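Local coordinates for protein glyoxalase-related enzyme (Fulvimarina pelagi, PDB 3BQX) that is of unknown function but belongs to the vicinal oxygen chelate (VOC) superfamily and is related to glyoxalases, at residues Ala72-Leu86 with Ile120-Ala133. Sequence-based numbering, arbitrary orientation.
Sequences ALAHNVRAETEVAPL and IWEIAFNPVWPIGA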
loop_
_atom_site.group_PDB
_atom_site.type_symbol
_atom_site.label_atom_id
_atom_site.label_comp_id
_atom_site.label_asym_id
_atom_site.label_seq_id
_atom_site.Cartn_x
_atom_site.Cartn_y
_atom_site.Cartn_z
ATOM N N ALA A 72 -4.837 5.306 1.913
ATOM C CA ALA A 72 -4.133 6.385 1.243
ATOM C C ALA A 72 -2.655 6.040 1.201
ATOM O O ALA A 72 -2.109 5.516 2.171
ATOM C CB ALA A 72 -4.336 7.695 1.988
ATOM N N LEU A 73 -2.017 6.309 0.068
ATOM C CA LEU A 73 -0.584 6.069 -0.086
ATOM C C LEU A 73 0.096 7.429 -0.069
ATOM O O LEU A 73 -0.329 8.342 -0.765
ATOM C CB LEU A 73 -0.284 5.378 -1.416
ATOM C CG LEU A 73 -0.974 4.028 -1.605
ATOM C CD1 LEU A 73 -0.629 3.475 -2.968
ATOM C CD2 LEU A 73 -0.539 3.065 -0.508
ATOM N N ALA A 74 1.162 7.575 0.706
ATOM C CA ALA A 74 1.849 8.853 0.774
ATOM C C ALA A 74 3.192 8.811 0.070
ATOM O O ALA A 74 3.885 7.790 0.093
ATOM C CB ALA A 74 2.042 9.261 2.234
ATOM N N HIS A 75 3.533 9.921 -0.580
ATOM C CA HIS A 75 4.815 10.096 -1.249
ATOM C C HIS A 75 5.401 11.317 -0.553
ATOM O O HIS A 75 4.800 12.391 -0.580
ATOM C CB HIS A 75 4.644 10.385 -2.746
ATOM C CG HIS A 75 5.936 10.658 -3.454
ATOM N ND1 HIS A 75 6.423 11.930 -3.674
ATOM C CD2 HIS A 75 6.871 9.811 -3.946
ATOM C CE1 HIS A 75 7.600 11.854 -4.269
ATOM N NE2 HIS A 75 7.895 10.578 -4.444
ATOM N N ASN A 76 6.548 11.147 0.096
ATOM C CA ASN A 76 7.199 12.240 0.816
ATOM C C ASN A 76 8.314 12.892 0.004
ATOM O O ASN A 76 9.174 12.211 -0.553
ATOM C CB ASN A 76 7.749 11.724 2.148
ATOM C CG ASN A 76 6.659 11.493 3.181
ATOM O OD1 ASN A 76 5.477 11.385 2.841
ATOM N ND2 ASN A 76 7.055 11.406 4.447
ATOM N N VAL A 77 8.295 14.220 -0.043
ATOM C CA VAL A 77 9.284 14.984 -0.801
ATOM C C VAL A 77 10.379 15.559 0.089
ATOM O O VAL A 77 10.217 15.649 1.305
ATOM C CB VAL A 77 8.597 16.121 -1.586
ATOM C CG1 VAL A 77 7.548 15.527 -2.520
ATOM C CG2 VAL A 77 7.952 17.105 -0.624
ATOM N N ARG A 78 11.488 15.970 -0.526
ATOM C CA ARG A 78 12.627 16.494 0.224
ATOM C C ARG A 78 12.604 17.985 0.576
ATOM O O ARG A 78 13.496 18.464 1.276
ATOM C CB ARG A 78 13.927 16.158 -0.515
ATOM C CG ARG A 78 14.201 14.662 -0.627
ATOM C CD ARG A 78 15.556 14.393 -1.264
ATOM N NE ARG A 78 15.808 12.968 -1.472
ATOM C CZ ARG A 78 16.084 12.101 -0.501
ATOM N NH1 ARG A 78 16.149 12.505 0.761
ATOM N NH2 ARG A 78 16.298 10.826 -0.797
ATOM N N ALA A 79 11.594 18.712 0.114
ATOM C CA ALA A 79 11.487 20.138 0.417
ATOM C C ALA A 79 10.039 20.595 0.286
ATOM O O ALA A 79 9.308 20.110 -0.574
ATOM C CB ALA A 79 12.389 20.947 -0.513
ATOM N N GLU A 80 9.629 21.540 1.129
ATOM C CA GLU A 80 8.255 22.032 1.104
ATOM C C GLU A 80 7.852 22.578 -0.256
ATOM O O GLU A 80 6.688 22.491 -0.639
ATOM C CB GLU A 80 8.051 23.118 2.161
ATOM C CG GLU A 80 6.600 23.348 2.528
ATOM C CD GLU A 80 6.429 24.333 3.667
ATOM O OE1 GLU A 80 7.111 24.175 4.703
ATOM O OE2 GLU A 80 5.604 25.261 3.528
ATOM N N THR A 81 8.816 23.136 -0.981
ATOM C CA THR A 81 8.553 23.707 -2.298
ATOM C C THR A 81 8.240 22.673 -3.369
ATOM O O THR A 81 7.897 23.031 -4.493
ATOM C CB THR A 81 9.750 24.533 -2.802
ATOM O OG1 THR A 81 10.918 23.702 -2.851
ATOM C CG2 THR A 81 10.003 25.715 -1.891
ATOM N N GLU A 82 8.359 21.394 -3.029
ATOM C CA GLU A 82 8.096 20.336 -3.997
ATOM C C GLU A 82 6.673 19.814 -3.973
ATOM O O GLU A 82 6.208 19.220 -4.945
ATOM C CB GLU A 82 9.050 19.163 -3.772
ATOM C CG GLU A 82 10.489 19.545 -3.946
ATOM C CD GLU A 82 10.690 20.355 -5.202
ATOM O OE1 GLU A 82 10.655 19.772 -6.306
ATOM O OE2 GLU A 82 10.861 21.585 -5.080
ATOM N N VAL A 83 5.977 20.034 -2.864
ATOM C CA VAL A 83 4.618 19.541 -2.731
ATOM C C VAL A 83 3.662 20.073 -3.791
ATOM O O VAL A 83 3.084 19.302 -4.552
ATOM C CB VAL A 83 4.047 19.858 -1.337
ATOM C CG1 VAL A 83 2.624 19.326 -1.226
ATOM C CG2 VAL A 83 4.929 19.232 -0.262
ATOM N N ALA A 84 3.507 21.392 -3.844
ATOM C CA ALA A 84 2.605 22.014 -4.806
ATOM C C ALA A 84 2.887 21.655 -6.267
ATOM O O ALA A 84 1.976 21.262 -6.997
ATOM C CB ALA A 84 2.624 23.532 -4.629
ATOM N N PRO A 85 4.146 21.805 -6.719
ATOM C CA PRO A 85 4.484 21.480 -8.110
ATOM C C PRO A 85 4.150 20.040 -8.502
ATOM O O PRO A 85 3.565 19.799 -9.557
ATOM C CB PRO A 85 5.982 21.760 -8.174
ATOM C CG PRO A 85 6.147 22.883 -7.206
ATOM C CD PRO A 85 5.291 22.436 -6.041
ATOM N N LEU A 86 4.524 19.089 -7.651
ATOM C CA LEU A 86 4.251 17.685 -7.932
ATOM C C LEU A 86 2.749 17.447 -8.044
ATOM O O LEU A 86 2.287 16.763 -8.954
ATOM C CB LEU A 86 4.856 16.795 -6.840
ATOM C CG LEU A 86 4.538 15.295 -6.926
ATOM C CD1 LEU A 86 4.788 14.776 -8.338
ATOM C CD2 LEU A 86 5.388 14.535 -5.918
ATOM N N ILE A 120 -6.311 7.135 -3.420
ATOM C CA ILE A 120 -5.803 8.351 -2.809
ATOM C C ILE A 120 -4.307 8.424 -2.538
ATOM O O ILE A 120 -3.720 7.526 -1.923
ATOM C CB ILE A 120 -6.535 8.620 -1.475
ATOM C CG1 ILE A 120 -8.043 8.724 -1.731
ATOM C CG2 ILE A 120 -6.000 9.883 -0.831
ATOM C CD1 ILE A 120 -8.873 8.818 -0.462
ATOM N N TRP A 121 -3.696 9.509 -3.000
ATOM C CA TRP A 121 -2.284 9.744 -2.773
ATOM C C TRP A 121 -2.094 11.004 -1.956
ATOM O O TRP A 121 -2.716 12.036 -2.231
ATOM C CB TRP A 121 -1.523 9.925 -4.090
ATOM C CG TRP A 121 -1.190 8.658 -4.776
ATOM C CD1 TRP A 121 -1.956 7.991 -5.682
ATOM C CD2 TRP A 121 -0.015 7.865 -4.576
ATOM N NE1 TRP A 121 -1.333 6.822 -6.064
ATOM C CE2 TRP A 121 -0.139 6.726 -5.400
ATOM C CE3 TRP A 121 1.133 8.009 -3.783
ATOM C CZ2 TRP A 121 0.840 5.730 -5.453
ATOM C CZ3 TRP A 121 2.110 7.009 -3.838
ATOM C CH2 TRP A 121 1.953 5.892 -4.668
ATOM N N GLU A 122 -1.253 10.925 -0.937
ATOM C CA GLU A 122 -0.928 12.093 -0.144
ATOM C C GLU A 122 0.452 12.528 -0.614
ATOM O O GLU A 122 1.352 11.699 -0.729
ATOM C CB GLU A 122 -0.854 11.768 1.350
ATOM C CG GLU A 122 -0.296 12.935 2.176
ATOM C CD GLU A 122 -0.184 12.616 3.647
ATOM O OE1 GLU A 122 -0.138 11.417 3.990
ATOM O OE2 GLU A 122 -0.120 13.566 4.462
ATOM N N ILE A 123 0.609 13.809 -0.934
ATOM C CA ILE A 123 1.910 14.330 -1.324
ATOM C C ILE A 123 2.274 15.157 -0.107
ATOM O O ILE A 123 1.589 16.124 0.225
ATOM C CB ILE A 123 1.840 15.212 -2.582
ATOM C CG1 ILE A 123 1.229 14.412 -3.740
ATOM C CG2 ILE A 123 3.230 15.702 -2.945
ATOM C CD1 ILE A 123 1.937 13.101 -4.044
ATOM N N ALA A 124 3.349 14.776 0.566
ATOM C CA ALA A 124 3.711 15.454 1.793
ATOM C C ALA A 124 5.171 15.776 2.005
ATOM O O ALA A 124 6.062 15.105 1.486
ATOM C CB ALA A 124 3.219 14.620 2.980
ATOM N N PHE A 125 5.388 16.826 2.788
ATOM C CA PHE A 125 6.717 17.240 3.195
ATOM C C PHE A 125 6.696 17.066 4.712
ATOM O O PHE A 125 5.977 17.780 5.407
ATOM C CB PHE A 125 6.991 18.706 2.852
ATOM C CG PHE A 125 8.241 19.246 3.493
ATOM C CD1 PHE A 125 9.481 18.681 3.214
ATOM C CD2 PHE A 125 8.172 20.296 4.403
ATOM C CE1 PHE A 125 10.639 19.151 3.837
ATOM C CE2 PHE A 125 9.323 20.774 5.031
ATOM C CZ PHE A 125 10.557 20.202 4.748
ATOM N N ASN A 126 7.439 16.084 5.211
ATOM C CA ASN A 126 7.518 15.822 6.644
ATOM C C ASN A 126 9.000 15.678 6.969
ATOM O O ASN A 126 9.563 14.586 6.896
ATOM C CB ASN A 126 6.786 14.528 7.004
ATOM C CG ASN A 126 6.652 14.340 8.501
ATOM O OD1 ASN A 126 7.546 14.709 9.264
ATOM N ND2 ASN A 126 5.541 13.755 8.930
ATOM N N PRO A 127 9.649 16.788 7.351
ATOM C CA PRO A 127 11.076 16.812 7.685
ATOM C C PRO A 127 11.520 15.958 8.871
ATOM O O PRO A 127 12.711 15.692 9.032
ATOM C CB PRO A 127 11.340 18.296 7.916
ATOM C CG PRO A 127 10.062 18.753 8.529
ATOM C CD PRO A 127 9.026 18.093 7.637
ATOM N N VAL A 128 10.573 15.528 9.698
ATOM C CA VAL A 128 10.909 14.724 10.862
ATOM C C VAL A 128 11.300 13.289 10.513
ATOM O O VAL A 128 12.109 12.678 11.210
ATOM C CB VAL A 128 9.738 14.706 11.871
ATOM C CG1 VAL A 128 10.123 13.914 13.107
ATOM C CG2 VAL A 128 9.367 16.135 12.254
ATOM N N TRP A 129 10.734 12.756 9.432
ATOM C CA TRP A 129 11.032 11.386 9.001
ATOM C C TRP A 129 12.117 11.363 7.922
ATOM O O TRP A 129 11.921 11.857 6.811
ATOM C CB TRP A 129 9.771 10.717 8.450
ATOM C CG TRP A 129 8.665 10.527 9.442
ATOM C CD1 TRP A 129 8.532 11.131 10.662
ATOM C CD2 TRP A 129 7.494 9.724 9.262
ATOM N NE1 TRP A 129 7.343 10.754 11.249
ATOM C CE2 TRP A 129 6.688 9.893 10.410
ATOM C CE3 TRP A 129 7.046 8.876 8.238
ATOM C CZ2 TRP A 129 5.457 9.247 10.561
ATOM C CZ3 TRP A 129 5.821 8.231 8.391
ATOM C CH2 TRP A 129 5.043 8.423 9.545
ATOM N N PRO A 130 13.277 10.776 8.237
ATOM C CA PRO A 130 14.387 10.697 7.282
ATOM C C PRO A 130 14.067 9.924 6.000
ATOM O O PRO A 130 13.387 8.894 6.033
ATOM C CB PRO A 130 15.489 10.016 8.093
ATOM C CG PRO A 130 15.190 10.435 9.495
ATOM C CD PRO A 130 13.692 10.293 9.564
ATOM N N ILE A 131 14.558 10.435 4.873
ATOM C CA ILE A 131 14.381 9.793 3.576
ATOM C C ILE A 131 15.792 9.437 3.104
ATOM O O ILE A 131 16.607 10.323 2.840
ATOM C CB ILE A 131 13.733 10.740 2.542
ATOM C CG1 ILE A 131 12.372 11.229 3.046
ATOM C CG2 ILE A 131 13.573 10.023 1.209
ATOM C CD1 ILE A 131 11.672 12.195 2.092
ATOM N N GLY A 132 16.075 8.139 3.015
ATOM C CA GLY A 132 17.390 7.675 2.607
ATOM C C GLY A 132 17.782 7.906 1.160
ATOM O O GLY A 132 16.982 8.367 0.344
ATOM N N ALA A 133 19.029 7.565 0.845
ATOM C CA ALA A 133 19.571 7.729 -0.499
ATOM C C ALA A 133 18.665 7.163 -1.588
ATOM O O ALA A 133 18.478 7.785 -2.633
ATOM C CB ALA A 133 20.954 7.089 -0.583
HETATM O O HOH W 1 9.765 12.404 5.252
HETATM O O HOH W 2 9.098 14.736 3.569
#
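L73 crosses the face of W121 at a slant where parallel strands 72-76 and 120-125 pair: its CB stands over the six-membered ring, 3.8 Å from the centroid, and its CD1 reaches CZ2. With W121 CG beside its own backbone N (chi1 -80°), the indole swings over the neighbouring strand, offering a broad apolar face to leucine, while its NE1 bonds to Y23 OH. Between the strands, a ladder of five backbone hydrogen bonds runs from L73 to V77. On the face that carries L73 and W121, I123 touches H75 CB with its CD1 and L86 CD2 with its CG2 (3.9 Å). Valine, isoleucine and leucine, with branched apolar ends, pack the first turn of helix 83-92 onto the sheet. On the opposite face A74 is small enough to leave room for the extended E122, whose OE1 lies beside A74 CB.

At the end of strand 120-125, F125 CG is anti to the backbone N (chi1 169°), which sends the ring under the turn entering the helix. E80 N sits 3.4 Å above the ring centre, P127 CD covers the other face, and V83 CG2 packs on F125 CB. R78 extends its chain to NE and grips two successive carbonyls, NH1 to I131 O (3.0 Å) and NH2 to G132 O (2.8 Å). Both oxygens lie in the guanidinium plane, although each donor stands above its carbonyl plane, and I131 CG2 covers one guanidinium face. One water links N76 ND2 to the carbonyls of N126 and W129; another joins V77 O to N126 N.

The contact pairs the first and last strands of one of the chain's two four-stranded sheets, as in the beta-alpha-beta-beta-beta modules of the VOC fold; a strand of the second subunit continues the sheet beside 72-74. The chemistry implies an apolar sheet-helix core, with arginine and water tying down the polar backbone where regular pairing ends.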